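PDB 3I9F: putative type 11 methyltransferase from Sulfolobus solfataricus, which probably transfers methyl groups from S-adenosylmethionine to a substrate, and binds zinc ions. Local coordinates for the interface of chains A and B. Numbering follows the deposited sequence. Chains: chain A/B, Putative type 11 methyltransferase.

The interface of chains A and B. Residues chain A 64-67, 69-70; chain B 64-67, 69-70.
Two glutamates flank the two-fold axis and reach across the interface in roughly opposite directions, each closing on the loop that follows strand 63-65 of the other chain. The side chain of B:Glu70 leaves the 3-10 helix 68-70 with CG anti to its carbonyl carbon and then folds at chi2 (-62°), which presents the carboxylate to A:Ser66 as a two-toothed clamp. One tooth, B:Glu70 OE1, takes the backbone N-H of A:Ser66 in a nearly straight bond (N to OE1 2.9 Å, 171° at the hydrogen), the donor standing well above the carboxylate plane. The other, B:Glu70 OE2, receives the hydroxyl OG of A:Ser66 on its syn lone pair at 2.6 Å. That hydroxyl sits in the crowded position between its own N and carbonyl carbon (chi1 68°), so both donors point roughly the same way. Next to the clamp, A:Leu65 crosses the stem of B:Glu70 at about a right angle, and its methyl CD2 packs on B:Glu70 CB at 3.6 Å. A:Glu70 grips B:Ser66 in the same way, with A:Glu70 OE1 3.0 Å from B:Ser66 N. A:Asp67 OD2 accepts the backbone N-H of A:Lys69 (N to OD2 3.1 Å), bracing the loop against the start of the 3-10 helix 68-70, and the pair repeats in chain B. A water links A:Thr64 OG1 to the carbonyl O of B:Glu70. The paired clamps tie the two copies together in the deposited dimer, though the structure alone does not show that this pairing is the biological one.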
loop_
_atom_site.group_PDB
_atom_site.type_symbol
_atom_site.label_atom_id
_atom_site.label_comp_id
_atom_site.label_asym_id
_atom_site.label_seq_id
_atom_site.Cartn_x
_atom_site.Cartn_y
_atom_site.Cartn_z
ATOM N N THR A 64 -1.076 -6.260 0.078
ATOM C CA THR A 64 -0.889 -6.740 1.437
ATOM C C THR A 64 -0.339 -5.626 2.387
ATOM O O THR A 64 0.522 -4.842 2.027
ATOM C CB THR A 64 -0.034 -8.010 1.476
ATOM O OG1 THR A 64 1.282 -7.725 0.993
ATOM C CG2 THR A 64 -0.664 -9.122 0.629
ATOM N N LEU A 65 -0.919 -5.556 3.582
ATOM C CA LEU A 65 -0.614 -4.570 4.577
ATOM C C LEU A 65 -0.546 -5.233 5.967
ATOM O O LEU A 65 -1.386 -6.065 6.328
ATOM C CB LEU A 65 -1.712 -3.517 4.578
ATOM C CG LEU A 65 -1.841 -2.663 3.312
ATOM C CD1 LEU A 65 -3.012 -1.769 3.430
ATOM C CD2 LEU A 65 -0.586 -1.861 3.020
ATOM N N SER A 66 0.434 -4.861 6.771
ATOM C CA SER A 66 0.414 -5.255 8.199
ATOM C C SER A 66 -0.639 -4.526 9.010
ATOM O O SER A 66 -0.856 -4.880 10.146
ATOM C CB SER A 66 1.739 -4.942 8.881
ATOM O OG SER A 66 1.890 -3.523 8.965
ATOM N N ASP A 67 -1.264 -3.496 8.457
ATOM C CA ASP A 67 -2.083 -2.566 9.249
ATOM C C ASP A 67 -2.797 -1.671 8.242
ATOM O O ASP A 67 -2.325 -1.454 7.151
ATOM C CB ASP A 67 -1.139 -1.757 10.154
ATOM C CG ASP A 67 -1.846 -0.826 11.096
ATOM O OD1 ASP A 67 -2.125 -1.249 12.274
ATOM O OD2 ASP A 67 -2.103 0.335 10.693
ATOM N N LYS A 69 -3.212 1.522 8.022
ATOM C CA LYS A 69 -2.773 2.912 7.978
ATOM C C LYS A 69 -2.679 3.505 6.587
ATOM O O LYS A 69 -3.087 4.611 6.350
ATOM C CB LYS A 69 -1.436 2.996 8.673
ATOM C CG LYS A 69 -0.737 4.349 8.670
ATOM C CD LYS A 69 0.702 4.156 9.253
ATOM C CE LYS A 69 1.619 5.400 9.058
ATOM N NZ LYS A 69 0.992 6.721 9.494
ATOM N N GLU A 70 -2.125 2.773 5.658
ATOM C CA GLU A 70 -1.919 3.317 4.334
ATOM C C GLU A 70 -3.139 3.210 3.417
ATOM O O GLU A 70 -3.038 3.585 2.251
ATOM C CB GLU A 70 -0.704 2.671 3.674
ATOM C CG GLU A 70 0.636 2.896 4.459
ATOM C CD GLU A 70 1.106 4.356 4.579
ATOM O OE1 GLU A 70 0.584 5.260 3.891
ATOM O OE2 GLU A 70 2.052 4.602 5.385
ATOM N N THR B 64 -0.377 4.899 -3.223
ATOM C CA THR B 64 0.206 6.025 -2.473
ATOM C C THR B 64 0.570 5.588 -1.053
ATOM O O THR B 64 -0.234 4.996 -0.390
ATOM C CB THR B 64 -0.756 7.234 -2.361
ATOM O OG1 THR B 64 -2.008 6.811 -1.817
ATOM C CG2 THR B 64 -1.004 7.887 -3.705
ATOM N N LEU B 65 1.792 5.884 -0.611
ATOM C CA LEU B 65 2.257 5.510 0.695
ATOM C C LEU B 65 2.948 6.688 1.351
ATOM O O LEU B 65 3.666 7.432 0.685
ATOM C CB LEU B 65 3.236 4.352 0.600
ATOM C CG LEU B 65 2.745 3.033 0.014
ATOM C CD1 LEU B 65 3.932 2.066 -0.121
ATOM C CD2 LEU B 65 1.593 2.374 0.838
ATOM N N SER B 66 2.780 6.816 2.670
ATOM C CA SER B 66 3.513 7.827 3.450
ATOM C C SER B 66 4.977 7.449 3.594
ATOM O O SER B 66 5.788 8.278 3.913
ATOM C CB SER B 66 2.907 7.998 4.849
ATOM O OG SER B 66 3.178 6.876 5.675
ATOM N N ASP B 67 5.315 6.206 3.271
ATOM C CA ASP B 67 6.559 5.620 3.646
ATOM C C ASP B 67 6.659 4.232 2.952
ATOM O O ASP B 67 5.653 3.627 2.638
ATOM C CB ASP B 67 6.462 5.451 5.167
ATOM C CG ASP B 67 7.631 4.777 5.745
ATOM O OD1 ASP B 67 8.637 5.482 6.014
ATOM O OD2 ASP B 67 7.565 3.550 5.904
ATOM N N LYS B 69 7.429 1.261 4.128
ATOM C CA LYS B 69 7.271 0.088 4.968
ATOM C C LYS B 69 6.438 -1.068 4.335
ATOM O O LYS B 69 6.839 -2.215 4.390
ATOM C CB LYS B 69 6.673 0.519 6.309
ATOM C CG LYS B 69 6.366 -0.574 7.302
ATOM C CD LYS B 69 5.602 0.064 8.503
ATOM C CE LYS B 69 4.929 -0.951 9.444
ATOM N NZ LYS B 69 5.830 -2.079 9.801
ATOM N N GLU B 70 5.281 -0.775 3.761
ATOM C CA GLU B 70 4.365 -1.858 3.354
ATOM C C GLU B 70 4.693 -2.458 1.984
ATOM O O GLU B 70 4.042 -3.395 1.547
ATOM C CB GLU B 70 2.931 -1.379 3.417
ATOM C CG GLU B 70 2.459 -0.965 4.831
ATOM C CD GLU B 70 2.478 -2.110 5.886
ATOM O OE1 GLU B 70 2.499 -3.296 5.490
ATOM O OE2 GLU B 70 2.474 -1.819 7.114
HETATM O O HOH W 1 3.515 -6.413 2.518
#